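Local coordinates for 2-methyl-aconitate isomerase (Shewanella oneidensis, PDB 5K87), which catalyses the cis-trans isomerisation of 2-methyl-aconitate by base-catalysed proton abstraction, a step of the 2-methylcitrate cycle that breaks down propionate, at residues Asn86-Tyr91 against Thr138-Gln143; Lys148-His153 against Ile181-Pro186; Ala222-Ile227 against Met323-Val328; Thr281-Phe286 against Ala312-Lys317. The protein carries 1 engineered substitution. All blocks are in the same frame, centred on the assembly; numbering follows the deposited sequence.

Contact 1 of 4, residues Asn86-Tyr91 against Thr138-Gln143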
loop_
_atom_site.group_PDB
_atom_site.type_symbol
_atom_site.label_atom_id
_atom_site.label_comp_id
_atom_site.label_asym_id
_atom_site.label_seq_id
_atom_site.Cartn_x
_atom_site.Cartn_y
_atom_site.Cartn_z
ATOM N N ASN A 86 -11.683 35.958 -2.328
ATOM C CA ASN A 86 -12.803 35.024 -2.275
ATOM C C ASN A 86 -12.383 33.556 -2.218
ATOM O O ASN A 86 -13.127 32.676 -2.651
ATOM C CB ASN A 86 -13.766 35.269 -3.439
ATOM C CG ASN A 86 -14.157 36.728 -3.567
ATOM O OD1 ASN A 86 -14.574 37.357 -2.596
ATOM N ND2 ASN A 86 -13.991 37.281 -4.762
ATOM N N HIS A 87 -11.183 33.303 -1.696
ATOM C CA HIS A 87 -10.750 31.936 -1.412
ATOM C C HIS A 87 -10.266 31.833 0.013
ATOM O O HIS A 87 -9.801 32.817 0.595
ATOM C CB HIS A 87 -9.660 31.480 -2.378
ATOM C CG HIS A 87 -10.129 31.368 -3.793
ATOM N ND1 HIS A 87 -10.344 32.470 -4.592
ATOM C CD2 HIS A 87 -10.449 30.289 -4.548
ATOM C CE1 HIS A 87 -10.769 32.075 -5.780
ATOM N NE2 HIS A 87 -10.841 30.756 -5.780
ATOM N N ASP A 88 -10.389 30.641 0.578
ATOM C CA ASP A 88 -9.986 30.408 1.957
ATOM C C ASP A 88 -8.615 29.755 2.100
ATOM O O ASP A 88 -7.833 30.098 2.992
ATOM C CB ASP A 88 -11.024 29.535 2.644
ATOM C CG ASP A 88 -12.391 30.160 2.636
ATOM O OD1 ASP A 88 -12.534 31.243 3.242
ATOM O OD2 ASP A 88 -13.328 29.595 2.033
ATOM N N VAL A 89 -8.314 28.809 1.229
ATOM C CA VAL A 89 -7.131 27.995 1.423
ATOM C C VAL A 89 -6.489 27.733 0.068
ATOM O O VAL A 89 -7.197 27.557 -0.928
ATOM C CB VAL A 89 -7.495 26.663 2.153
ATOM C CG1 VAL A 89 -8.500 25.851 1.349
ATOM C CG2 VAL A 89 -6.247 25.837 2.474
ATOM N N ASP A 90 -5.160 27.740 0.021
ATOM C CA ASP A 90 -4.411 27.352 -1.172
ATOM C C ASP A 90 -4.000 25.885 -1.071
ATOM O O ASP A 90 -3.511 25.428 -0.026
ATOM C CB ASP A 90 -3.142 28.182 -1.327
ATOM C CG ASP A 90 -3.402 29.597 -1.788
ATOM O OD1 ASP A 90 -4.560 29.954 -2.075
ATOM O OD2 ASP A 90 -2.411 30.353 -1.881
ATOM N N TYR A 91 -4.146 25.174 -2.183
ATOM C CA TYR A 91 -3.963 23.726 -2.232
ATOM C C TYR A 91 -2.938 23.364 -3.308
ATOM O O TYR A 91 -3.154 23.639 -4.491
ATOM C CB TYR A 91 -5.333 23.105 -2.523
ATOM C CG TYR A 91 -5.419 21.659 -2.981
ATOM C CD1 TYR A 91 -4.451 20.710 -2.654
ATOM C CD2 TYR A 91 -6.505 21.242 -3.743
ATOM C CE1 TYR A 91 -4.571 19.391 -3.078
ATOM C CE2 TYR A 91 -6.633 19.926 -4.162
ATOM C CZ TYR A 91 -5.659 19.013 -3.831
ATOM O OH TYR A 91 -5.766 17.706 -4.247
ATOM N N THR A 138 -18.714 25.961 3.751
ATOM C CA THR A 138 -18.356 25.990 2.345
ATOM C C THR A 138 -16.925 26.505 2.199
ATOM O O THR A 138 -16.646 27.694 2.393
ATOM C CB THR A 138 -19.356 26.851 1.560
ATOM O OG1 THR A 138 -20.635 26.202 1.574
ATOM C CG2 THR A 138 -18.911 27.042 0.131
ATOM N N VAL A 139 -16.012 25.589 1.899
ATOM C CA VAL A 139 -14.596 25.919 1.798
ATOM C C VAL A 139 -14.265 26.258 0.357
ATOM O O VAL A 139 -14.471 25.436 -0.548
ATOM C CB VAL A 139 -13.707 24.752 2.272
ATOM C CG1 VAL A 139 -12.246 25.141 2.192
ATOM C CG2 VAL A 139 -14.068 24.360 3.694
ATOM N N ARG A 140 -13.752 27.465 0.146
ATOM C CA ARG A 140 -13.389 27.931 -1.183
ATOM C C ARG A 140 -11.901 27.682 -1.391
ATOM O O ARG A 140 -11.050 28.341 -0.787
ATOM C CB ARG A 140 -13.735 29.416 -1.332
ATOM C CG ARG A 140 -15.220 29.723 -1.054
ATOM C CD ARG A 140 -15.465 31.209 -0.782
ATOM N NE ARG A 140 -14.720 31.659 0.388
ATOM C CZ ARG A 140 -14.573 32.931 0.744
ATOM N NH1 ARG A 140 -15.119 33.897 0.016
ATOM N NH2 ARG A 140 -13.864 33.236 1.821
ATOM N N ILE A 141 -11.593 26.687 -2.213
ATOM C CA ILE A 141 -10.219 26.230 -2.378
ATOM C C ILE A 141 -9.612 26.826 -3.635
ATOM O O ILE A 141 -10.204 26.745 -4.711
ATOM C CB ILE A 141 -10.164 24.691 -2.484
ATOM C CG1 ILE A 141 -10.765 24.036 -1.236
ATOM C CG2 ILE A 141 -8.738 24.231 -2.678
ATOM C CD1 ILE A 141 -11.144 22.587 -1.426
ATOM N N TRP A 142 -8.437 27.424 -3.503
ATOM C CA TRP A 142 -7.648 27.824 -4.657
ATOM C C TRP A 142 -6.706 26.677 -4.982
ATOM O O TRP A 142 -5.785 26.368 -4.217
ATOM C CB TRP A 142 -6.864 29.102 -4.371
ATOM C CG TRP A 142 -5.979 29.528 -5.505
ATOM C CD1 TRP A 142 -4.611 29.589 -5.504
ATOM C CD2 TRP A 142 -6.400 29.956 -6.806
ATOM N NE1 TRP A 142 -4.160 30.033 -6.725
ATOM C CE2 TRP A 142 -5.232 30.258 -7.540
ATOM C CE3 TRP A 142 -7.648 30.110 -7.420
ATOM C CZ2 TRP A 142 -5.283 30.716 -8.859
ATOM C CZ3 TRP A 142 -7.691 30.557 -8.739
ATOM C CH2 TRP A 142 -6.514 30.857 -9.436
ATOM N N GLN A 143 -6.977 26.021 -6.101
ATOM C CA GLN A 143 -6.146 24.930 -6.579
ATOM C C GLN A 143 -4.937 25.572 -7.239
ATOM O O GLN A 143 -5.034 26.102 -8.346
ATOM C CB GLN A 143 -6.929 24.043 -7.551
ATOM C CG GLN A 143 -6.575 22.564 -7.431
ATOM C CD GLN A 143 -5.088 22.332 -7.583
ATOM O OE1 GLN A 143 -4.437 22.954 -8.419
ATOM N NE2 GLN A 143 -4.532 21.458 -6.752
HETATM O O HOH W 1 -15.087 36.698 0.318
#

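Contact 2 of 4, residues Lys148-His153 against Ile181-Pro186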
loop_
_atom_site.group_PDB
_atom_site.type_symbol
_atom_site.label_atom_id
_atom_site.label_comp_id
_atom_site.label_asym_id
_atom_site.label_seq_id
_atom_site.Cartn_x
_atom_site.Cartn_y
_atom_site.Cartn_z
ATOM N N LYS A 148 -7.327 27.150 -10.399
ATOM C CA LYS A 148 -8.776 26.989 -10.505
ATOM C C LYS A 148 -9.426 27.008 -9.128
ATOM O O LYS A 148 -8.788 26.651 -8.133
ATOM C CB LYS A 148 -9.119 25.659 -11.184
ATOM C CG LYS A 148 -8.780 25.583 -12.662
ATOM C CD LYS A 148 -9.660 26.520 -13.473
ATOM C CE LYS A 148 -9.438 26.349 -14.968
ATOM N NZ LYS A 148 -10.220 27.353 -15.741
ATOM N N THR A 149 -10.692 27.412 -9.071
ATOM C CA THR A 149 -11.466 27.382 -7.840
ATOM C C THR A 149 -12.193 26.052 -7.698
ATOM O O THR A 149 -12.813 25.560 -8.652
ATOM C CB THR A 149 -12.534 28.483 -7.848
ATOM O OG1 THR A 149 -11.896 29.762 -7.953
ATOM C CG2 THR A 149 -13.392 28.430 -6.579
ATOM N N ILE A 150 -12.109 25.461 -6.507
ATOM C CA ILE A 150 -12.894 24.271 -6.193
ATOM C C ILE A 150 -13.575 24.508 -4.854
ATOM O O ILE A 150 -12.976 25.078 -3.952
ATOM C CB ILE A 150 -12.021 23.020 -6.129
ATOM C CG1 ILE A 150 -11.296 22.812 -7.456
ATOM C CG2 ILE A 150 -12.866 21.824 -5.770
ATOM C CD1 ILE A 150 -10.199 21.808 -7.366
ATOM N N ILE A 151 -14.840 24.123 -4.739
ATOM C CA ILE A 151 -15.597 24.316 -3.510
ATOM C C ILE A 151 -15.821 22.971 -2.827
ATOM O O ILE A 151 -16.160 21.985 -3.488
ATOM C CB ILE A 151 -16.970 24.937 -3.815
ATOM C CG1 ILE A 151 -16.825 26.214 -4.654
ATOM C CG2 ILE A 151 -17.740 25.188 -2.539
ATOM C CD1 ILE A 151 -16.067 27.328 -3.972
ATOM N N ALA A 152 -15.621 22.917 -1.512
ATOM C CA ALA A 152 -15.969 21.722 -0.750
ATOM C C ALA A 152 -16.973 22.087 0.331
ATOM O O ALA A 152 -16.706 22.966 1.148
ATOM C CB ALA A 152 -14.735 21.104 -0.129
ATOM N N HIS A 153 -18.130 21.436 0.321
ATOM C CA HIS A 153 -19.159 21.679 1.326
ATOM C C HIS A 153 -18.976 20.664 2.438
ATOM O O HIS A 153 -19.424 19.526 2.335
ATOM C CB HIS A 153 -20.558 21.579 0.711
ATOM C CG HIS A 153 -20.780 22.525 -0.425
ATOM N ND1 HIS A 153 -21.031 23.867 -0.238
ATOM C CD2 HIS A 153 -20.782 22.322 -1.762
ATOM C CE1 HIS A 153 -21.188 24.449 -1.415
ATOM N NE2 HIS A 153 -21.037 23.536 -2.354
ATOM N N ILE A 181 -18.528 18.345 -3.718
ATOM C CA ILE A 181 -17.442 19.123 -4.302
ATOM C C ILE A 181 -17.903 19.796 -5.586
ATOM O O ILE A 181 -18.704 19.228 -6.324
ATOM C CB ILE A 181 -16.246 18.216 -4.649
ATOM C CG1 ILE A 181 -15.859 17.363 -3.445
ATOM C CG2 ILE A 181 -15.060 19.043 -5.125
ATOM C CD1 ILE A 181 -15.418 18.169 -2.267
ATOM N N GLU A 182 -17.406 21.002 -5.853
ATOM C CA GLU A 182 -17.759 21.704 -7.086
ATOM C C GLU A 182 -16.527 22.311 -7.729
ATOM O O GLU A 182 -15.889 23.203 -7.152
ATOM C CB GLU A 182 -18.743 22.832 -6.799
ATOM C CG GLU A 182 -19.971 22.385 -6.042
ATOM C CD GLU A 182 -20.915 23.519 -5.750
ATOM O OE1 GLU A 182 -21.895 23.293 -5.014
ATOM O OE2 GLU A 182 -20.679 24.632 -6.267
ATOM N N PHE A 183 -16.230 21.856 -8.941
ATOM C CA PHE A 183 -15.090 22.334 -9.697
ATOM C C PHE A 183 -15.590 23.461 -10.583
ATOM O O PHE A 183 -16.270 23.216 -11.593
ATOM C CB PHE A 183 -14.522 21.201 -10.551
ATOM C CG PHE A 183 -13.971 20.045 -9.745
ATOM C CD1 PHE A 183 -14.821 19.122 -9.146
ATOM C CD2 PHE A 183 -12.603 19.869 -9.610
ATOM C CE1 PHE A 183 -14.304 18.047 -8.417
ATOM C CE2 PHE A 183 -12.083 18.804 -8.878
ATOM C CZ PHE A 183 -12.931 17.894 -8.285
ATOM N N MET A 184 -15.282 24.698 -10.207
ATOM C CA MET A 184 -15.783 25.858 -10.941
ATOM C C MET A 184 -14.995 26.087 -12.224
ATOM O O MET A 184 -13.771 25.939 -12.250
ATOM C CB MET A 184 -15.693 27.108 -10.070
ATOM C CG MET A 184 -16.403 26.994 -8.735
ATOM S SD MET A 184 -18.147 26.546 -8.847
ATOM C CE MET A 184 -18.802 27.936 -9.765
ATOM N N ASN A 185 -15.712 26.450 -13.290
ATOM C CA ASN A 185 -15.092 26.836 -14.562
ATOM C C ASN A 185 -13.934 25.910 -14.957
ATOM O O ASN A 185 -12.799 26.360 -15.119
ATOM C CB ASN A 185 -14.619 28.294 -14.477
ATOM C CG ASN A 185 -14.065 28.817 -15.791
ATOM O OD1 ASN A 185 -14.553 28.474 -16.868
ATOM N ND2 ASN A 185 -13.029 29.649 -15.706
ATOM N N PRO A 186 -14.209 24.599 -15.078
ATOM C CA PRO A 186 -13.107 23.638 -15.201
ATOM C C PRO A 186 -12.325 23.683 -16.518
ATOM O O PRO A 186 -11.187 23.216 -16.530
ATOM C CB PRO A 186 -13.809 22.283 -15.036
ATOM C CG PRO A 186 -15.211 22.537 -15.470
ATOM C CD PRO A 186 -15.517 23.924 -15.006
HETATM O O HOH W 2 -12.209 23.934 -11.012
HETATM O O HOH W 3 -12.110 28.104 -11.458
#

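Contact 3 of 4, residues Ala222-Ile227 against Met323-Val328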
loop_
_atom_site.group_PDB
_atom_site.type_symbol
_atom_site.label_atom_id
_atom_site.label_comp_id
_atom_site.label_asym_id
_atom_site.label_seq_id
_atom_site.Cartn_x
_atom_site.Cartn_y
_atom_site.Cartn_z
ATOM N N ALA A 222 -10.201 19.760 -19.083
ATOM C CA ALA A 222 -11.153 20.150 -18.053
ATOM C C ALA A 222 -10.969 19.175 -16.894
ATOM O O ALA A 222 -11.084 17.970 -17.085
ATOM C CB ALA A 222 -12.576 20.079 -18.594
ATOM N N GLY A 223 -10.658 19.686 -15.708
ATOM C CA GLY A 223 -10.286 18.844 -14.584
ATOM C C GLY A 223 -8.810 18.481 -14.650
ATOM O O GLY A 223 -8.038 18.782 -13.732
ATOM N N ILE A 224 -8.423 17.844 -15.752
ATOM C CA ILE A 224 -7.036 17.517 -16.066
ATOM C C ILE A 224 -7.042 17.262 -17.572
ATOM O O ILE A 224 -8.069 16.858 -18.114
ATOM C CB ILE A 224 -6.574 16.269 -15.256
ATOM C CG1 ILE A 224 -5.046 16.093 -15.254
ATOM C CG2 ILE A 224 -7.300 15.010 -15.711
ATOM C CD1 ILE A 224 -4.529 15.307 -14.034
ATOM N N PRO A 225 -5.925 17.526 -18.271
ATOM C CA PRO A 225 -5.942 17.202 -19.705
ATOM C C PRO A 225 -6.110 15.699 -19.890
ATOM O O PRO A 225 -5.386 14.922 -19.250
ATOM C CB PRO A 225 -4.567 17.668 -20.195
ATOM C CG PRO A 225 -4.107 18.658 -19.185
ATOM C CD PRO A 225 -4.692 18.229 -17.873
ATOM N N THR A 226 -7.060 15.297 -20.733
ATOM C CA THR A 226 -7.436 13.899 -20.870
ATOM C C THR A 226 -7.676 13.537 -22.329
ATOM O O THR A 226 -8.305 14.302 -23.078
ATOM C CB THR A 226 -8.719 13.584 -20.054
ATOM O OG1 THR A 226 -8.522 13.972 -18.689
ATOM C CG2 THR A 226 -9.029 12.100 -20.097
ATOM N N ILE A 227 -7.171 12.375 -22.723
ATOM C CA ILE A 227 -7.407 11.798 -24.033
ATOM C C ILE A 227 -8.388 10.658 -23.844
ATOM O O ILE A 227 -8.092 9.711 -23.115
ATOM C CB ILE A 227 -6.111 11.203 -24.599
ATOM C CG1 ILE A 227 -5.006 12.254 -24.658
ATOM C CG2 ILE A 227 -6.361 10.596 -25.961
ATOM C CD1 ILE A 227 -3.606 11.677 -24.511
ATOM N N MET A 323 -9.939 8.629 -11.170
ATOM C CA MET A 323 -9.366 9.868 -10.661
ATOM C C MET A 323 -10.456 10.943 -10.634
ATOM O O MET A 323 -11.278 11.038 -11.557
ATOM C CB MET A 323 -8.202 10.323 -11.541
ATOM C CG MET A 323 -7.059 9.329 -11.644
ATOM S SD MET A 323 -7.236 8.164 -13.019
ATOM C CE MET A 323 -6.811 9.194 -14.418
ATOM N N GLY A 324 -10.480 11.755 -9.586
ATOM C CA GLY A 324 -11.480 12.803 -9.488
ATOM C C GLY A 324 -11.358 13.828 -10.601
ATOM O O GLY A 324 -12.367 14.330 -11.127
ATOM N N THR A 325 -10.122 14.150 -10.973
ATOM C CA THR A 325 -9.902 15.055 -12.101
ATOM C C THR A 325 -10.455 14.484 -13.405
ATOM O O THR A 325 -11.100 15.200 -14.192
ATOM C CB THR A 325 -8.422 15.342 -12.294
ATOM O OG1 THR A 325 -7.729 14.094 -12.363
ATOM C CG2 THR A 325 -7.877 16.180 -11.137
ATOM N N ALA A 326 -10.212 13.197 -13.638
ATOM C CA ALA A 326 -10.722 12.548 -14.831
ATOM C C ALA A 326 -12.242 12.484 -14.791
ATOM O O ALA A 326 -12.882 12.575 -15.836
ATOM C CB ALA A 326 -10.131 11.167 -14.976
ATOM N N ALA A 327 -12.829 12.344 -13.605
ATOM C CA ALA A 327 -14.278 12.370 -13.476
ATOM C C ALA A 327 -14.839 13.719 -13.935
ATOM O O ALA A 327 -15.886 13.766 -14.577
ATOM C CB ALA A 327 -14.710 12.047 -12.046
ATOM N N VAL A 328 -14.149 14.806 -13.602
ATOM C CA VAL A 328 -14.517 16.120 -14.110
ATOM C C VAL A 328 -14.420 16.162 -15.639
ATOM O O VAL A 328 -15.319 16.689 -16.305
ATOM C CB VAL A 328 -13.654 17.226 -13.495
ATOM C CG1 VAL A 328 -13.877 18.551 -14.213
ATOM C CG2 VAL A 328 -13.950 17.340 -11.997
#

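Contact 4 of 4, residues Thr281-Phe286 against Ala312-Lys317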
loop_
_atom_site.group_PDB
_atom_site.type_symbol
_atom_site.label_atom_id
_atom_site.label_comp_id
_atom_site.label_asym_id
_atom_site.label_seq_id
_atom_site.Cartn_x
_atom_site.Cartn_y
_atom_site.Cartn_z
ATOM N N THR A 281 0.393 14.139 -16.680
ATOM C CA THR A 281 -0.562 14.738 -17.598
ATOM C C THR A 281 -0.006 14.631 -19.014
ATOM O O THR A 281 1.212 14.680 -19.204
ATOM C CB THR A 281 -0.829 16.222 -17.233
ATOM O OG1 THR A 281 0.415 16.932 -17.166
ATOM C CG2 THR A 281 -1.514 16.342 -15.887
ATOM N N PRO A 282 -0.873 14.435 -20.015
ATOM C CA PRO A 282 -2.314 14.198 -19.898
ATOM C C PRO A 282 -2.597 12.783 -19.418
ATOM O O PRO A 282 -1.711 11.918 -19.446
ATOM C CB PRO A 282 -2.796 14.341 -21.342
ATOM C CG PRO A 282 -1.624 13.847 -22.158
ATOM C CD PRO A 282 -0.424 14.383 -21.419
ATOM N N LYS A 283 -3.829 12.552 -18.986
ATOM C CA LYS A 283 -4.311 11.206 -18.715
ATOM C C LYS A 283 -4.855 10.589 -19.999
ATOM O O LYS A 283 -5.226 11.308 -20.942
ATOM C CB LYS A 283 -5.424 11.264 -17.665
ATOM C CG LYS A 283 -4.991 11.911 -16.350
ATOM C CD LYS A 283 -3.875 11.138 -15.652
ATOM C CE LYS A 283 -3.562 11.716 -14.276
ATOM N NZ LYS A 283 -2.369 11.042 -13.663
ATOM N N ILE A 284 -4.908 9.262 -20.038
ATOM C CA ILE A 284 -5.563 8.547 -21.126
ATOM C C ILE A 284 -6.639 7.621 -20.564
ATOM O O ILE A 284 -6.457 6.997 -19.511
ATOM C CB ILE A 284 -4.541 7.781 -22.008
ATOM C CG1 ILE A 284 -5.221 7.146 -23.225
ATOM C CG2 ILE A 284 -3.726 6.778 -21.191
ATOM C CD1 ILE A 284 -4.235 6.750 -24.312
ATOM N N ALA A 285 -7.770 7.561 -21.258
ATOM C CA ALA A 285 -8.930 6.796 -20.821
ATOM C C ALA A 285 -9.651 6.209 -22.017
ATOM O O ALA A 285 -9.531 6.702 -23.145
ATOM C CB ALA A 285 -9.873 7.680 -20.026
ATOM N N PHE A 286 -10.403 5.150 -21.779
ATOM C CA PHE A 286 -11.216 4.568 -22.835
ATOM C C PHE A 286 -12.669 4.427 -22.405
ATOM O O PHE A 286 -12.961 4.225 -21.221
ATOM C CB PHE A 286 -10.612 3.280 -23.424
ATOM C CG PHE A 286 -10.358 2.169 -22.434
ATOM C CD1 PHE A 286 -9.182 2.131 -21.696
ATOM C CD2 PHE A 286 -11.252 1.117 -22.304
ATOM C CE1 PHE A 286 -8.928 1.089 -20.820
ATOM C CE2 PHE A 286 -10.996 0.072 -21.431
ATOM C CZ PHE A 286 -9.833 0.062 -20.690
ATOM N N ALA A 312 -9.688 4.489 -16.884
ATOM C CA ALA A 312 -8.595 5.429 -17.103
ATOM C C ALA A 312 -7.287 4.877 -16.581
ATOM O O ALA A 312 -7.272 4.048 -15.665
ATOM C CB ALA A 312 -8.893 6.760 -16.443
ATOM N N LEU A 313 -6.186 5.334 -17.164
ATOM C CA LEU A 313 -4.865 5.018 -16.642
ATOM C C LEU A 313 -4.308 6.196 -15.878
ATOM O O LEU A 313 -4.603 7.349 -16.190
ATOM C CB LEU A 313 -3.893 4.650 -17.774
ATOM C CG LEU A 313 -3.998 3.227 -18.310
ATOM C CD1 LEU A 313 -5.164 3.102 -19.283
ATOM C CD2 LEU A 313 -2.686 2.811 -18.973
ATOM N N SER A 314 -3.505 5.899 -14.868
ATOM C CA SER A 314 -2.764 6.940 -14.174
ATOM C C SER A 314 -1.372 6.421 -13.896
ATOM O O SER A 314 -1.206 5.322 -13.370
ATOM C CB SER A 314 -3.458 7.339 -12.875
ATOM O OG SER A 314 -2.853 8.497 -12.317
ATOM N N MET A 315 -0.377 7.203 -14.286
ATOM C CA MET A 315 1.021 6.835 -14.065
ATOM C C MET A 315 1.346 5.446 -14.617
ATOM O O MET A 315 2.109 4.698 -14.008
ATOM C CB MET A 315 1.390 6.943 -12.574
ATOM C CG MET A 315 1.018 8.292 -11.933
ATOM S SD MET A 315 1.771 9.724 -12.728
ATOM C CE MET A 315 3.487 9.494 -12.231
ATOM N N GLY A 316 0.746 5.093 -15.751
ATOM C CA GLY A 316 1.099 3.882 -16.460
ATOM C C GLY A 316 0.365 2.621 -16.044
ATOM O O GLY A 316 0.739 1.520 -16.458
ATOM N N LYS A 317 -0.680 2.757 -15.236
ATOM C CA LYS A 317 -1.477 1.605 -14.830
ATOM C C LYS A 317 -2.948 1.939 -14.921
ATOM O O LYS A 317 -3.330 3.084 -14.713
ATOM C CB LYS A 317 -1.157 1.224 -13.382
ATOM C CG LYS A 317 0.250 0.683 -13.170
ATOM C CD LYS A 317 0.385 -0.717 -13.731
ATOM C CE LYS A 317 1.834 -1.188 -13.683
ATOM N NZ LYS A 317 2.350 -1.223 -12.285
HETATM O O HOH W 4 -0.942 9.574 -15.795
HETATM O O HOH W 5 -2.648 8.494 -17.788
#

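Contact 1 of 4, residues Asn86-Tyr91 against Thr138-Gln143
Val139 touches Val89 of the neighbouring parallel strand methyl to methyl, CG1 to CG1 at 3.9 Å. The next residue, Arg140, shows how one charged pair can hold the start of a strand pairing. A bend at chi3 (-61°) brings NE round to Asp88, and the guanidinium grips the carboxylate side-on, NH2 to OD1 at 2.8 Å and NE to OD2 at 3.0 Å. Both oxygens lie in the guanidinium plane, yet the nitrogens stand above the carboxylate plane, the planes 47° apart. The anti lone pair of Asp88 OD2 receives the backbone N of Arg140 at 2.9 Å, and Arg140 O accepts from Asp88 N. Asn86 lays its carbonyl over one guanidinium face, and a water joins its OD1 to Arg140 NH1. An alanine in place of Arg140 would probably leave both Asp88 oxygens without their guanidinium partner, the backbone N still reaching OD2. Ile141 sets CG2 against Tyr91 CB at 3.6 Å. Trp142 pairs with Val89 O and Tyr91 N through its backbone, and turns its ring edge to the face of His87, planes at 79°; His87 NE2 is hydrogen-bonded to Thr149. Gln143, whose NE2 is bonded to Asn145, holds that nitrogen over one face of the Tyr91 ring, toward its rim, 3.6 Å from CD2. With three bonds on its two oxygens, the Asp88 carboxylate is firmly oriented and probably stays ionised.

Contact 2 of 4, residues Lys148-His153 against Ile181-Pro186
Ile151 and Glu182 form the antiparallel hydrogen-bonded pair at the middle of this contact, Ile151 N to Glu182 O and Glu182 N to Ile151 O, each 2.8 Å. Met184 N adds a third bond, to Thr149 O. Beyond it two waters join the strands, linking Thr149 O and Thr149 N to Met184 O.

Polar side chains meet at the two ends. The Glu182 chain is extended, CD anti to CA (chi2 179°), and His153 NE2 donates to Glu182 OE1 at 2.8 Å from well above the carboxylate plane, ring and carboxylate 56° apart; OE2 has its own salt bridge to Lys379. An alanine in place of Glu182 would probably leave both His153 NE2 and the Lys379 ammonium without their carboxylate mate. Lys148 NZ meets Asn185 O head-on at 2.8 Å and also bonds to Ala187 O.

The face bearing Ile150, Ala152, Ile181 and Phe183 carries most apolar contacts; Ile150 and Ile181 touch helix 113-122, Phe183 touches helix 324-334. Ile150 lies alongside Phe183, its CG2 4.3 Å above the ring centre and 3.6 Å from Ile181 CG2. Ala152 CB rests on Ile181 CD1. The arrangement is consistent with the diaminopimelate epimerase-like fold, in which curled sheets wrap around a central helix.

Contact 3 of 4, residues Ala222-Ile227 against Met323-Val328
The amino end of helix 324-334, a substrate-binding element of the active site, rests through Thr325 and Val328 on the bend Gly223-Ile224 that leads into strand 225-230. Met323, assigned as a proton donor/acceptor, sits at the N-cap position. Gly324 N and Thr325 OG1 hydrogen-bond a malonate ion, probably from the crystallisation liquor, that occupies the site.

Across the contact there is only apolar and van der Waals packing. Val328 places CG1 anti to its backbone N (chi1 170°) and presses it on Gly223 CA at 3.6 Å. Thr325 CG2 lies 3.7 Å from Gly223 O, while its CB approaches Ile224 CG2 at 3.6 Å. The methyl CG2 of Ile224 also comes within 3.5 Å of Thr325 OG1, the hydroxyl used for the ligand. At Gly223 a CB would collide with Thr325 O and Val328 CB, and at these backbone angles (phi 84°, psi -58°) it would also run into Ala222 O. Within the bend, Thr226 OG1 donates to Ile224 O at 3.0 Å, from above the carbonyl plane.

Thr325 thus has its methyl and CB against the bend and its hydroxyl on the ligand, and the partial positive charge of the helix end would be expected to attract a carboxylate beside Gly324 N.

Contact 4 of 4, residues Thr281-Phe286 against Ala312-Lys317
Ala285 and Ala312 sit opposite each other where strand 283-288 runs antiparallel to strand 308-314, which then turns back through a tight hairpin, a type I' turn from Ser314 to Lys317. The two strands diverge toward that turn, from a CA-CA separation of 4.0 Å at Ala285 and Ala312 to 6.4 Å at Lys283 and Ser314.

The apolar contacts are small. The methyls of Ala285 and Ala312 meet CB to CB at 3.8 Å, and on the other face Ile284 runs alongside Leu313, its CG2 4.0 Å from Leu313 CB, with helix 249-266 packed against both.

Backbone bonding shows what the divergence does. Leu313 N reaches Ile284 O at 2.9 Å in an almost perfectly straight bond (179°). On the wider side a water replaces a direct return bond, donating to Leu313 O and accepting a long bond from Ile284 N.

The remaining polar contacts belong to the substrate site, for Lys283 and Ser314 both bind substrate. A bend at chi2 (-62°) carries CD of Lys283 past Leu313 O, and the extended remainder of the chain brings the ammonium to the turn. There Lys283 NZ donates to Ser314 OG at 2.9 Å, to His280 ND1, and at 3.0 Å to a water that also accepts from Met315 N.

How the contacts relate
The four contacts follow one another as neighbours through the enzyme. Contacts 1 and 2, with centres about 9 Å apart, meet where strand 135-143 of the first lies beside strand 148-157 of the second. Contact 2 passes to contact 3 where Phe183 CD1 lies 3.5 Å from Val328 CG2. Contact 4 is nested in the loop that contact 3 closes, and Met323 CE comes within 3.4 Å of Leu313 O. Contacts 1 and 4 lie on opposite sides of the chain's centre, yet each nears one of the two assigned proton donor/acceptors: nearest side-chain atoms are about 3 Å apart for Tyr91 and Cys109, about 4 Å for Lys283 and Met323. Thr325 of contact 3 comes about 3 Å from the malonate.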